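Local coordinates for protein terminal oxygenase component of carbazole 1,9a-dioxygenase (Nocardioides aromaticivorans, PDB 3GCF) that serves as the terminal oxygenase of carbazole 1,9a-dioxygenase, probably passing electrons from a Rieske [2Fe-2S] cluster to a mononuclear iron(II) where oxygen attacks the aromatic substrate, at residues V50-L55 with V59-A64; K128-Q133 with V139-G144; D281-Q286 with E323-D328. One frame throughout, in Å; residues are numbered along the deposited sequence.

Interaction 1. Residues V50-L55 with V59-A64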
ATOM      1  N   VAL A  50      21.668   9.217 -13.828  1.00 14.58           N
ATOM      2  CA  VAL A  50      21.346   8.058 -13.004  1.00 13.86           C
ATOM      3  C   VAL A  50      20.849   8.591 -11.676  1.00 14.30           C
ATOM      4  O   VAL A  50      21.554   9.337 -10.994  1.00 15.03           O
ATOM      5  CB  VAL A  50      22.563   7.152 -12.750  1.00 14.13           C
ATOM      6  CG1 VAL A  50      22.174   6.040 -11.781  1.00 11.81           C
ATOM      7  CG2 VAL A  50      23.055   6.554 -14.067  1.00 11.39           C
ATOM      8  N   ALA A  51      19.626   8.223 -11.313  1.00 12.49           N
ATOM      9  CA  ALA A  51      19.054   8.689 -10.063  1.00 12.34           C
ATOM     10  C   ALA A  51      19.230   7.641  -8.971  1.00 11.74           C
ATOM     11  O   ALA A  51      18.973   6.459  -9.188  1.00 11.82           O
ATOM     12  CB  ALA A  51      17.569   9.008 -10.254  1.00 11.63           C
ATOM     13  N   VAL A  52      19.676   8.079  -7.800  1.00  9.69           N
ATOM     14  CA  VAL A  52      19.861   7.173  -6.680  1.00 11.78           C
ATOM     15  C   VAL A  52      19.302   7.803  -5.408  1.00 12.30           C
ATOM     16  O   VAL A  52      19.124   9.019  -5.328  1.00 13.32           O
ATOM     17  CB  VAL A  52      21.366   6.831  -6.445  1.00 10.80           C
ATOM     18  CG1 VAL A  52      21.977   6.241  -7.708  1.00  7.91           C
ATOM     19  CG2 VAL A  52      22.126   8.075  -6.003  1.00 10.41           C
ATOM     20  N   THR A  53      19.010   6.962  -4.424  1.00 12.07           N
ATOM     21  CA  THR A  53      18.502   7.424  -3.144  1.00 11.81           C
ATOM     22  C   THR A  53      19.459   6.853  -2.118  1.00 12.85           C
ATOM     23  O   THR A  53      19.644   5.636  -2.039  1.00 11.93           O
ATOM     24  CB  THR A  53      17.070   6.907  -2.875  1.00 12.65           C
ATOM     25  OG1 THR A  53      16.192   7.394  -3.894  1.00 13.15           O
ATOM     26  CG2 THR A  53      16.564   7.403  -1.525  1.00 11.32           C
ATOM     27  N   MET A  54      20.079   7.730  -1.341  1.00 11.99           N
ATOM     28  CA  MET A  54      21.039   7.293  -0.342  1.00 13.55           C
ATOM     29  C   MET A  54      20.733   7.899   1.012  1.00 14.66           C
ATOM     30  O   MET A  54      20.616   9.117   1.139  1.00 16.31           O
ATOM     31  CB  MET A  54      22.451   7.694  -0.774  1.00 14.02           C
ATOM     32  CG  MET A  54      22.883   7.093  -2.103  1.00 14.97           C
ATOM     33  SD  MET A  54      24.427   7.801  -2.717  1.00 15.61           S
ATOM     34  CE  MET A  54      25.596   7.162  -1.496  1.00  9.31           C
ATOM     35  N   LEU A  55      20.603   7.041   2.019  1.00 12.67           N
ATOM     36  CA  LEU A  55      20.318   7.488   3.371  1.00 12.98           C
ATOM     37  C   LEU A  55      19.176   8.502   3.400  1.00 12.43           C
ATOM     38  O   LEU A  55      19.266   9.536   4.063  1.00 13.83           O
ATOM     39  CB  LEU A  55      21.583   8.088   4.001  1.00 11.53           C
ATOM     40  CG  LEU A  55      22.723   7.111   4.327  1.00 12.02           C
ATOM     41  CD1 LEU A  55      23.448   6.679   3.061  1.00 11.15           C
ATOM     42  CD2 LEU A  55      23.699   7.780   5.278  1.00 12.61           C
ATOM     43  N   VAL A  59      19.433  11.620  -4.898  1.00 11.99           N
ATOM     44  CA  VAL A  59      20.578  12.222  -5.551  1.00 11.19           C
ATOM     45  C   VAL A  59      20.545  11.959  -7.045  1.00 11.71           C
ATOM     46  O   VAL A  59      20.130  10.889  -7.483  1.00 12.73           O
ATOM     47  CB  VAL A  59      21.895  11.644  -4.980  1.00 12.20           C
ATOM     48  CG1 VAL A  59      23.091  12.341  -5.614  1.00  9.47           C
ATOM     49  CG2 VAL A  59      21.912  11.790  -3.458  1.00  9.90           C
ATOM     50  N   LEU A  60      20.989  12.939  -7.822  1.00 10.06           N
ATOM     51  CA  LEU A  60      21.033  12.798  -9.267  1.00 10.48           C
ATOM     52  C   LEU A  60      22.494  12.763  -9.698  1.00 11.63           C
ATOM     53  O   LEU A  60      23.267  13.668  -9.373  1.00 13.46           O
ATOM     54  CB  LEU A  60      20.329  13.978  -9.944  1.00 11.54           C
ATOM     55  CG  LEU A  60      20.286  13.947 -11.474  1.00 13.44           C
ATOM     56  CD1 LEU A  60      19.353  12.836 -11.932  1.00 13.61           C
ATOM     57  CD2 LEU A  60      19.805  15.296 -12.009  1.00 12.79           C
ATOM     58  N   LEU A  61      22.874  11.717 -10.424  1.00 10.16           N
ATOM     59  CA  LEU A  61      24.245  11.598 -10.898  1.00 10.63           C
ATOM     60  C   LEU A  61      24.312  11.803 -12.401  1.00 10.24           C
ATOM     61  O   LEU A  61      23.390  11.439 -13.124  1.00 12.85           O
ATOM     62  CB  LEU A  61      24.811  10.209 -10.580  1.00  9.66           C
ATOM     63  CG  LEU A  61      24.792   9.685  -9.142  1.00 10.13           C
ATOM     64  CD1 LEU A  61      25.286   8.246  -9.139  1.00  9.64           C
ATOM     65  CD2 LEU A  61      25.661  10.554  -8.248  1.00  8.16           C
ATOM     66  N   THR A  62      25.409  12.384 -12.868  1.00 10.80           N
ATOM     67  CA  THR A  62      25.614  12.580 -14.294  1.00 10.87           C
ATOM     68  C   THR A  62      27.108  12.735 -14.536  1.00 12.56           C
ATOM     69  O   THR A  62      27.881  12.895 -13.587  1.00 12.40           O
ATOM     70  CB  THR A  62      24.888  13.841 -14.814  1.00 11.75           C
ATOM     71  OG1 THR A  62      25.014  13.903 -16.237  1.00 11.94           O
ATOM     72  CG2 THR A  62      25.492  15.104 -14.212  1.00 11.11           C
ATOM     73  N   ARG A  63      27.524  12.644 -15.795  1.00 12.11           N
ATOM     74  CA  ARG A  63      28.931  12.837 -16.126  1.00 11.59           C
ATOM     75  C   ARG A  63      28.996  14.107 -16.977  1.00 12.95           C
ATOM     76  O   ARG A  63      28.388  14.185 -18.049  1.00 12.44           O
ATOM     77  CB  ARG A  63      29.493  11.647 -16.907  1.00 10.73           C
ATOM     78  CG  ARG A  63      31.002  11.739 -17.165  1.00  9.06           C
ATOM     79  CD  ARG A  63      31.508  10.578 -18.020  1.00 10.07           C
ATOM     80  NE  ARG A  63      31.331   9.280 -17.365  1.00 12.69           N
ATOM     81  CZ  ARG A  63      32.065   8.842 -16.342  1.00 14.30           C
ATOM     82  NH1 ARG A  63      33.041   9.595 -15.848  1.00 12.08           N
ATOM     83  NH2 ARG A  63      31.811   7.656 -15.799  1.00 11.38           N
ATOM     84  N   ALA A  64      29.715  15.105 -16.475  1.00 13.14           N
ATOM     85  CA  ALA A  64      29.865  16.382 -17.166  1.00 13.47           C
ATOM     86  C   ALA A  64      31.345  16.642 -17.447  1.00 14.74           C
ATOM     87  O   ALA A  64      32.158  16.748 -16.521  1.00 12.95           O
ATOM     88  CB  ALA A  64      29.286  17.501 -16.312  1.00 12.77           C
TER

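Interaction 2. Residues K128-Q133 with V139-G144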
ATOM      1  N   LYS A 128      21.905  21.512  -2.796  1.00 15.48           N
ATOM      2  CA  LYS A 128      23.039  20.709  -2.372  1.00 14.90           C
ATOM      3  C   LYS A 128      23.721  19.900  -3.471  1.00 14.88           C
ATOM      4  O   LYS A 128      23.065  19.302  -4.328  1.00 12.58           O
ATOM      5  CB  LYS A 128      22.571  19.764  -1.259  1.00 18.46           C
ATOM      6  CG  LYS A 128      23.520  18.622  -0.910  1.00 23.53           C
ATOM      7  CD  LYS A 128      24.675  19.066  -0.026  1.00 25.76           C
ATOM      8  CE  LYS A 128      25.461  17.856   0.478  1.00 28.10           C
ATOM      9  NZ  LYS A 128      26.651  18.244   1.284  1.00 29.18           N
ATOM     10  N   VAL A 129      25.051  19.916  -3.453  1.00 14.55           N
ATOM     11  CA  VAL A 129      25.854  19.116  -4.370  1.00 13.87           C
ATOM     12  C   VAL A 129      26.693  18.256  -3.425  1.00 14.10           C
ATOM     13  O   VAL A 129      26.967  18.672  -2.298  1.00 13.75           O
ATOM     14  CB  VAL A 129      26.761  19.973  -5.278  1.00 15.26           C
ATOM     15  CG1 VAL A 129      25.917  20.651  -6.346  1.00 13.17           C
ATOM     16  CG2 VAL A 129      27.521  20.999  -4.455  1.00 15.22           C
ATOM     17  N   TYR A 130      27.086  17.061  -3.853  1.00 14.28           N
ATOM     18  CA  TYR A 130      27.859  16.191  -2.967  1.00 13.62           C
ATOM     19  C   TYR A 130      29.266  15.885  -3.451  1.00 13.20           C
ATOM     20  O   TYR A 130      29.524  15.823  -4.649  1.00 15.41           O
ATOM     21  CB  TYR A 130      27.138  14.851  -2.758  1.00 12.61           C
ATOM     22  CG  TYR A 130      25.694  14.959  -2.342  1.00 13.50           C
ATOM     23  CD1 TYR A 130      24.715  15.359  -3.250  1.00 14.42           C
ATOM     24  CD2 TYR A 130      25.304  14.662  -1.036  1.00 12.22           C
ATOM     25  CE1 TYR A 130      23.379  15.462  -2.868  1.00 16.25           C
ATOM     26  CE2 TYR A 130      23.976  14.761  -0.645  1.00 14.87           C
ATOM     27  CZ  TYR A 130      23.020  15.160  -1.563  1.00 16.91           C
ATOM     28  OH  TYR A 130      21.705  15.261  -1.176  1.00 22.15           O
ATOM     29  N   PRO A 131      30.202  15.693  -2.516  1.00 13.73           N
ATOM     30  CA  PRO A 131      31.559  15.381  -2.968  1.00 12.92           C
ATOM     31  C   PRO A 131      31.469  13.990  -3.598  1.00 13.79           C
ATOM     32  O   PRO A 131      30.771  13.116  -3.080  1.00 13.62           O
ATOM     33  CB  PRO A 131      32.367  15.367  -1.671  1.00 11.37           C
ATOM     34  CG  PRO A 131      31.572  16.259  -0.745  1.00 12.84           C
ATOM     35  CD  PRO A 131      30.152  15.863  -1.055  1.00 12.50           C
ATOM     36  N   VAL A 132      32.157  13.792  -4.715  1.00 14.14           N
ATOM     37  CA  VAL A 132      32.144  12.509  -5.401  1.00 15.04           C
ATOM     38  C   VAL A 132      33.567  12.014  -5.637  1.00 15.32           C
ATOM     39  O   VAL A 132      34.472  12.803  -5.874  1.00 14.73           O
ATOM     40  CB  VAL A 132      31.456  12.627  -6.785  1.00 16.32           C
ATOM     41  CG1 VAL A 132      31.647  11.339  -7.584  1.00 15.44           C
ATOM     42  CG2 VAL A 132      29.980  12.931  -6.610  1.00 17.09           C
ATOM     43  N   GLN A 133      33.768  10.709  -5.543  1.00 14.76           N
ATOM     44  CA  GLN A 133      35.077  10.147  -5.837  1.00 15.25           C
ATOM     45  C   GLN A 133      34.884   8.775  -6.446  1.00 14.24           C
ATOM     46  O   GLN A 133      34.221   7.911  -5.873  1.00 15.35           O
ATOM     47  CB  GLN A 133      35.965  10.038  -4.596  1.00 16.08           C
ATOM     48  CG  GLN A 133      37.427   9.786  -4.977  1.00 19.23           C
ATOM     49  CD  GLN A 133      38.376   9.797  -3.796  1.00 22.66           C
ATOM     50  OE1 GLN A 133      38.262  10.634  -2.897  1.00 25.66           O
ATOM     51  NE2 GLN A 133      39.337   8.876  -3.801  1.00 23.22           N
ATOM     52  N   VAL A 139      31.414   4.523  -8.029  1.00 11.97           N
ATOM     53  CA  VAL A 139      31.114   5.916  -7.750  1.00  9.84           C
ATOM     54  C   VAL A 139      30.730   6.082  -6.288  1.00  9.99           C
ATOM     55  O   VAL A 139      29.682   5.597  -5.861  1.00 11.39           O
ATOM     56  CB  VAL A 139      29.940   6.422  -8.614  1.00 11.63           C
ATOM     57  CG1 VAL A 139      29.578   7.850  -8.211  1.00  8.43           C
ATOM     58  CG2 VAL A 139      30.315   6.355 -10.093  1.00  6.78           C
ATOM     59  N   PHE A 140      31.580   6.761  -5.525  1.00  8.95           N
ATOM     60  CA  PHE A 140      31.318   7.000  -4.111  1.00  9.28           C
ATOM     61  C   PHE A 140      30.842   8.434  -3.927  1.00 11.86           C
ATOM     62  O   PHE A 140      31.299   9.345  -4.621  1.00 15.29           O
ATOM     63  CB  PHE A 140      32.585   6.764  -3.283  1.00  8.45           C
ATOM     64  CG  PHE A 140      33.020   5.324  -3.236  1.00  9.49           C
ATOM     65  CD1 PHE A 140      32.435   4.436  -2.339  1.00  8.47           C
ATOM     66  CD2 PHE A 140      33.993   4.849  -4.112  1.00  8.78           C
ATOM     67  CE1 PHE A 140      32.810   3.092  -2.314  1.00 12.00           C
ATOM     68  CE2 PHE A 140      34.378   3.502  -4.097  1.00 11.70           C
ATOM     69  CZ  PHE A 140      33.784   2.622  -3.196  1.00 10.45           C
ATOM     70  N   VAL A 141      29.915   8.622  -2.996  1.00 11.88           N
ATOM     71  CA  VAL A 141      29.363   9.935  -2.698  1.00 11.99           C
ATOM     72  C   VAL A 141      29.484  10.167  -1.196  1.00 13.85           C
ATOM     73  O   VAL A 141      29.209   9.266  -0.400  1.00 15.06           O
ATOM     74  CB  VAL A 141      27.867  10.011  -3.087  1.00 12.50           C
ATOM     75  CG1 VAL A 141      27.309  11.378  -2.736  1.00 12.35           C
ATOM     76  CG2 VAL A 141      27.697   9.730  -4.571  1.00 11.96           C
ATOM     77  N   PHE A 142      29.897  11.367  -0.800  1.00 14.44           N
ATOM     78  CA  PHE A 142      30.032  11.659   0.616  1.00 14.52           C
ATOM     79  C   PHE A 142      28.724  12.238   1.145  1.00 15.30           C
ATOM     80  O   PHE A 142      28.301  13.318   0.733  1.00 14.71           O
ATOM     81  CB  PHE A 142      31.176  12.644   0.857  1.00 15.27           C
ATOM     82  CG  PHE A 142      31.568  12.764   2.303  1.00 16.39           C
ATOM     83  CD1 PHE A 142      32.370  11.795   2.901  1.00 16.48           C
ATOM     84  CD2 PHE A 142      31.096  13.815   3.081  1.00 16.33           C
ATOM     85  CE1 PHE A 142      32.696  11.866   4.255  1.00 17.61           C
ATOM     86  CE2 PHE A 142      31.415  13.898   4.439  1.00 19.95           C
ATOM     87  CZ  PHE A 142      32.218  12.918   5.027  1.00 18.39           C
ATOM     88  N   ILE A 143      28.082  11.507   2.051  1.00 15.61           N
ATOM     89  CA  ILE A 143      26.818  11.938   2.638  1.00 17.11           C
ATOM     90  C   ILE A 143      27.069  12.472   4.048  1.00 18.20           C
ATOM     91  O   ILE A 143      27.693  11.800   4.867  1.00 17.94           O
ATOM     92  CB  ILE A 143      25.818  10.758   2.747  1.00 18.40           C
ATOM     93  CG1 ILE A 143      25.697  10.035   1.399  1.00 18.96           C
ATOM     94  CG2 ILE A 143      24.460  11.269   3.202  1.00 16.90           C
ATOM     95  CD1 ILE A 143      25.106  10.875   0.290  1.00 20.28           C
ATOM     96  N   GLY A 144      26.576  13.673   4.330  1.00 19.13           N
ATOM     97  CA  GLY A 144      26.767  14.259   5.645  1.00 20.80           C
ATOM     98  C   GLY A 144      27.063  15.743   5.558  1.00 23.29           C
ATOM     99  O   GLY A 144      27.282  16.268   4.467  1.00 22.97           O
TER
HETATM  100  O   HOH W   1      27.844  15.802   1.890  1.00 17.34           O

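Interaction 3. Residues D281-Q286 with E323-D328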
ATOM      1  N   ASP A 281      35.727 -17.450  -5.123  1.00 10.75           N
ATOM      2  CA  ASP A 281      36.744 -18.359  -5.647  1.00 10.38           C
ATOM      3  C   ASP A 281      38.074 -18.003  -4.980  1.00 11.66           C
ATOM      4  O   ASP A 281      38.265 -16.871  -4.528  1.00 12.53           O
ATOM      5  CB  ASP A 281      36.862 -18.178  -7.166  1.00  9.61           C
ATOM      6  CG  ASP A 281      37.790 -19.192  -7.812  1.00 13.51           C
ATOM      7  OD1 ASP A 281      37.360 -20.349  -8.017  1.00 10.93           O
ATOM      8  OD2 ASP A 281      38.954 -18.836  -8.108  1.00 14.31           O
ATOM      9  N   PRO A 282      39.010 -18.961  -4.895  1.00 12.19           N
ATOM     10  CA  PRO A 282      40.300 -18.655  -4.267  1.00 12.11           C
ATOM     11  C   PRO A 282      41.004 -17.449  -4.903  1.00 11.56           C
ATOM     12  O   PRO A 282      41.720 -16.715  -4.225  1.00 10.19           O
ATOM     13  CB  PRO A 282      41.096 -19.945  -4.460  1.00 11.05           C
ATOM     14  CG  PRO A 282      40.033 -20.999  -4.380  1.00 14.04           C
ATOM     15  CD  PRO A 282      38.910 -20.397  -5.219  1.00 13.26           C
ATOM     16  N   THR A 283      40.794 -17.250  -6.202  1.00 12.01           N
ATOM     17  CA  THR A 283      41.433 -16.148  -6.924  1.00 12.21           C
ATOM     18  C   THR A 283      40.698 -14.817  -6.814  1.00 12.91           C
ATOM     19  O   THR A 283      41.030 -13.865  -7.521  1.00 14.77           O
ATOM     20  CB  THR A 283      41.547 -16.453  -8.424  1.00 13.49           C
ATOM     21  OG1 THR A 283      40.230 -16.566  -8.978  1.00 14.95           O
ATOM     22  CG2 THR A 283      42.310 -17.755  -8.662  1.00 10.76           C
ATOM     23  N   LEU A 284      39.713 -14.735  -5.929  1.00 12.09           N
ATOM     24  CA  LEU A 284      38.944 -13.504  -5.797  1.00 12.22           C
ATOM     25  C   LEU A 284      38.633 -13.112  -4.362  1.00 11.96           C
ATOM     26  O   LEU A 284      38.669 -13.939  -3.452  1.00 11.96           O
ATOM     27  CB  LEU A 284      37.608 -13.648  -6.540  1.00 10.56           C
ATOM     28  CG  LEU A 284      37.624 -13.919  -8.045  1.00 10.46           C
ATOM     29  CD1 LEU A 284      36.220 -14.287  -8.507  1.00  7.53           C
ATOM     30  CD2 LEU A 284      38.135 -12.690  -8.781  1.00  6.90           C
ATOM     31  N   ILE A 285      38.322 -11.835  -4.178  1.00  9.72           N
ATOM     32  CA  ILE A 285      37.920 -11.316  -2.883  1.00  9.97           C
ATOM     33  C   ILE A 285      36.561 -10.651  -3.130  1.00  9.95           C
ATOM     34  O   ILE A 285      36.374  -9.977  -4.145  1.00  9.90           O
ATOM     35  CB  ILE A 285      38.932 -10.286  -2.340  1.00 10.77           C
ATOM     36  CG1 ILE A 285      40.211 -11.009  -1.906  1.00 11.23           C
ATOM     37  CG2 ILE A 285      38.326  -9.516  -1.159  1.00  6.83           C
ATOM     38  CD1 ILE A 285      41.281 -10.086  -1.340  1.00 10.74           C
ATOM     39  N   GLN A 286      35.610 -10.864  -2.225  1.00  9.49           N
ATOM     40  CA  GLN A 286      34.277 -10.285  -2.374  1.00  9.02           C
ATOM     41  C   GLN A 286      33.978  -9.196  -1.354  1.00  9.09           C
ATOM     42  O   GLN A 286      34.137  -9.391  -0.153  1.00  8.21           O
ATOM     43  CB  GLN A 286      33.195 -11.370  -2.277  1.00  9.40           C
ATOM     44  CG  GLN A 286      31.774 -10.851  -2.555  1.00  7.29           C
ATOM     45  CD  GLN A 286      30.784 -11.968  -2.884  1.00 11.57           C
ATOM     46  OE1 GLN A 286      31.111 -12.906  -3.616  1.00  8.93           O
ATOM     47  NE2 GLN A 286      29.563 -11.859  -2.360  1.00  8.12           N
ATOM     48  N   GLU A 323      30.726 -14.301 -18.069  1.00 14.85           N
ATOM     49  CA  GLU A 323      30.384 -15.682 -18.371  1.00 14.54           C
ATOM     50  C   GLU A 323      30.207 -16.590 -17.164  1.00 15.22           C
ATOM     51  O   GLU A 323      29.580 -17.646 -17.281  1.00 17.50           O
ATOM     52  CB  GLU A 323      31.465 -16.303 -19.271  1.00 12.11           C
ATOM     53  CG  GLU A 323      31.771 -15.517 -20.536  1.00 12.19           C
ATOM     54  CD  GLU A 323      32.809 -16.197 -21.406  1.00 12.77           C
ATOM     55  OE1 GLU A 323      33.552 -17.061 -20.894  1.00 11.74           O
ATOM     56  OE2 GLU A 323      32.892 -15.863 -22.602  1.00 12.87           O
ATOM     57  N   ARG A 324      30.742 -16.198 -16.011  1.00 14.35           N
ATOM     58  CA  ARG A 324      30.667 -17.071 -14.848  1.00 12.80           C
ATOM     59  C   ARG A 324      30.412 -16.467 -13.462  1.00 13.19           C
ATOM     60  O   ARG A 324      29.370 -16.712 -12.851  1.00 12.51           O
ATOM     61  CB  ARG A 324      31.953 -17.913 -14.792  1.00 12.32           C
ATOM     62  CG  ARG A 324      31.903 -19.055 -13.795  1.00 12.73           C
ATOM     63  CD  ARG A 324      33.218 -19.813 -13.705  1.00 12.64           C
ATOM     64  NE  ARG A 324      33.081 -20.969 -12.822  1.00 12.90           N
ATOM     65  CZ  ARG A 324      34.090 -21.562 -12.191  1.00 15.46           C
ATOM     66  NH1 ARG A 324      35.331 -21.111 -12.338  1.00 14.83           N
ATOM     67  NH2 ARG A 324      33.856 -22.607 -11.406  1.00 12.97           N
ATOM     68  N   TRP A 325      31.377 -15.706 -12.956  1.00 11.66           N
ATOM     69  CA  TRP A 325      31.277 -15.131 -11.617  1.00 10.85           C
ATOM     70  C   TRP A 325      29.956 -14.427 -11.281  1.00 10.64           C
ATOM     71  O   TRP A 325      29.333 -14.713 -10.256  1.00  8.95           O
ATOM     72  CB  TRP A 325      32.430 -14.150 -11.377  1.00 12.43           C
ATOM     73  CG  TRP A 325      33.825 -14.692 -11.635  1.00 11.22           C
ATOM     74  CD1 TRP A 325      34.820 -14.063 -12.328  1.00 10.57           C
ATOM     75  CD2 TRP A 325      34.382 -15.935 -11.178  1.00  8.88           C
ATOM     76  NE1 TRP A 325      35.959 -14.833 -12.335  1.00 10.67           N
ATOM     77  CE2 TRP A 325      35.721 -15.987 -11.636  1.00  9.89           C
ATOM     78  CE3 TRP A 325      33.885 -17.008 -10.427  1.00  6.90           C
ATOM     79  CZ2 TRP A 325      36.568 -17.073 -11.370  1.00  7.56           C
ATOM     80  CZ3 TRP A 325      34.727 -18.088 -10.160  1.00  6.74           C
ATOM     81  CH2 TRP A 325      36.055 -18.111 -10.632  1.00  7.76           C
ATOM     82  N   ARG A 326      29.522 -13.515 -12.140  1.00 10.26           N
ATOM     83  CA  ARG A 326      28.304 -12.766 -11.869  1.00 10.75           C
ATOM     84  C   ARG A 326      27.044 -13.589 -11.659  1.00 10.65           C
ATOM     85  O   ARG A 326      26.409 -13.504 -10.607  1.00 12.07           O
ATOM     86  CB  ARG A 326      28.038 -11.742 -12.977  1.00  9.96           C
ATOM     87  CG  ARG A 326      26.909 -10.765 -12.632  1.00  9.71           C
ATOM     88  CD  ARG A 326      26.488  -9.962 -13.851  1.00 11.64           C
ATOM     89  NE  ARG A 326      25.989 -10.846 -14.895  1.00 14.71           N
ATOM     90  CZ  ARG A 326      26.225 -10.681 -16.191  1.00 16.05           C
ATOM     91  NH1 ARG A 326      26.955  -9.657 -16.608  1.00 17.25           N
ATOM     92  NH2 ARG A 326      25.750 -11.556 -17.067  1.00 17.66           N
ATOM     93  N   ASP A 327      26.673 -14.385 -12.652  1.00  9.78           N
ATOM     94  CA  ASP A 327      25.455 -15.165 -12.531  1.00  9.63           C
ATOM     95  C   ASP A 327      25.572 -16.441 -11.713  1.00  9.05           C
ATOM     96  O   ASP A 327      24.637 -16.795 -10.996  1.00  9.42           O
ATOM     97  CB  ASP A 327      24.888 -15.455 -13.926  1.00  8.17           C
ATOM     98  CG  ASP A 327      24.599 -14.177 -14.701  1.00 12.20           C
ATOM     99  OD1 ASP A 327      24.397 -13.127 -14.047  1.00 11.33           O
ATOM    100  OD2 ASP A 327      24.566 -14.211 -15.948  1.00 13.44           O
ATOM    101  N   ASP A 328      26.713 -17.123 -11.796  1.00  8.78           N
ATOM    102  CA  ASP A 328      26.898 -18.364 -11.042  1.00  9.16           C
ATOM    103  C   ASP A 328      27.112 -18.125  -9.552  1.00  9.93           C
ATOM    104  O   ASP A 328      26.724 -18.951  -8.727  1.00  9.93           O
ATOM    105  CB  ASP A 328      28.082 -19.172 -11.586  1.00  9.39           C
ATOM    106  CG  ASP A 328      27.808 -19.780 -12.952  1.00 11.15           C
ATOM    107  OD1 ASP A 328      26.639 -19.752 -13.400  1.00 11.89           O
ATOM    108  OD2 ASP A 328      28.766 -20.298 -13.573  1.00 11.47           O
TER

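Interaction 1. Residues V50-L55 with V59-A64
Val52 and Val59 face each other as a hydrogen-bonded antiparallel pair, and the branches of Val52 do most of the side-chain work between 50-55 and 59-64. With chi1 at -57°, Val52 CG2 is wedged between its own backbone N and carbonyl carbon, and from there it leans obliquely on Val59 CB at 3.7 Å. The same torsion puts Val52 CG1 anti to the carbonyl carbon, where it meets Leu61 CD1 at 4.1 Å, the two side chains crossing at about a right angle. One valine therefore serves two neighbours, a branch for each. Val50, opposite Leu61, comes no nearer with its side chain than CB to CB; instead Val50 O lies against the base of the leucine, 3.4 Å from Leu61 CB.

The backbone beneath is pinned by four bonds in two reciprocal pairs, Val52 with Val59 and Val50 with Leu61; the shortest runs from Val59 N to Val52 O at 2.7 Å. Between them sits the non-hydrogen-bonded pair Ala51 and Leu60, whose side chains lie on the other face of the sheet; Ala51 CA adds a CA-H...O contact to Val59 O.

Next door, strand 67-72 takes up the packing: Val59 and Leu61 rest on Ala70, Leu60 on Ile71. This is a beta hairpin, strands 49-54 and 57-64, forming one margin of the six-stranded antiparallel sheet in the Rieske domain.

Interaction 2. Residues K128-Q133 with V139-G144
Gln133 and Phe140 hold each other with a reciprocal pair of backbone hydrogen bonds, Gln133 N to Phe140 O at 3.0 Å and Phe140 N to Gln133 O at 2.9 Å. A third bond runs from Phe142 N to Pro131 O, 3.0 Å long; the proline has no N-H to offer in return. At the other end of the contact a water does the linking: it accepts from Lys128 NZ and donates to the carbonyl oxygens of Phe142 and Gly144, which the ammonium does not bond directly.

Carbonyl oxygens also meet ring edges. Gln133 O lies in the plane of the Phe140 ring, 3.5 Å from Phe140 CD2, and Phe142 O, already held by the water, lies in the plane of the Tyr130 ring beside its CD2.

The apolar contacts follow. Tyr130 has CG anti to its carbonyl carbon (chi1 -51°), which sets the ring beside Val141 and Ile143; Tyr130 CB meets Val141 CG1 at 3.5 Å, and CD2 has Ile143 CD1 obliquely near it. Lys128 lays CG over one face of this ring, offset toward its rim; the chain then bends at chi2 on its way to the water. The pyrrolidine of Pro131 rests on Phe142, Pro131 CD to Phe142 CB 3.9 Å, while Val132 CG1 and Val139 CG1 meet at 4.1 Å.

Outside the hairpin, Tyr130 OH bonds to Glu57, and Trp35 and His149 meet the Phe142 ring edge-to-face. Within the sheet, strand 138-143 lies between 34-40 and 129-135, and 129-135 in turn pairs with strand 67-72.

Interaction 3. Residues D281-Q286 with E323-D328
Asp281 and Leu284 begin and end a type I beta turn, closed by Leu284 N to Asp281 O at 2.9 Å, and both lean on Trp325 of helix 311-331, which has a wider pi-type turn here. The setting is the catalytic domain, of the Bet v 1-like (helix-grip) class: the turn leads into strand 285-292 of its antiparallel sheet, and the helix packs beside it.

An Asx turn fixes the aspartate. Asp281 OD2 accepts from Thr283 OG1 at 2.7 Å and from Thr283 N at 3.1 Å, the two donors coming from opposite faces of the carboxylate plane; Thr283 OG1 also bonds to Arg306. OD1 is held by Lys260 in a salt bridge and by Asn202. With CG anti to the backbone N (chi1 -174°), Asp281 CG comes obliquely to 3.5 Å from Trp325 CH2, carboxylate and indole planes 43° apart. Replacing Asp281 with an alanine would probably leave Lys260 without this counter-charge, deprive Thr283 OG1 and N of their shared acceptor, and thin the packing at Trp325 CH2.

Trp325 NE1 hydrogen-bonds to Glu320. Arg324 CD lies over one face of the indole, displaced toward the rim. Against the other comes Leu284, whose CD1 makes a CH-pi contact 3.6 Å from the centroid of the Trp325 five-membered ring and 14° off its normal.

How the interactions relate
Interactions 1 and 2 are two hairpins of one sheet, their centres about 9 Å apart, with strand 67-72 lying between 57-64 and 129-135. They also touch directly: Met54 CE packs against Val141 CB at 4.0 Å, Val59 CG2 approaches Tyr130 CE1 equally closely, and Leu55 CD2 reaches Ile143 CG2. Of the cluster ligands, Cys96 is about 9 Å from Leu60, side chain to side chain; the [2Fe-2S] cluster itself lies about 11 Å from the side chain of that leucine. Interaction 3 belongs to the other domain, its centre about 28 Å from that of interaction 1 and about 29 Å from that of interaction 2. It lies away from both the cluster and the iron site.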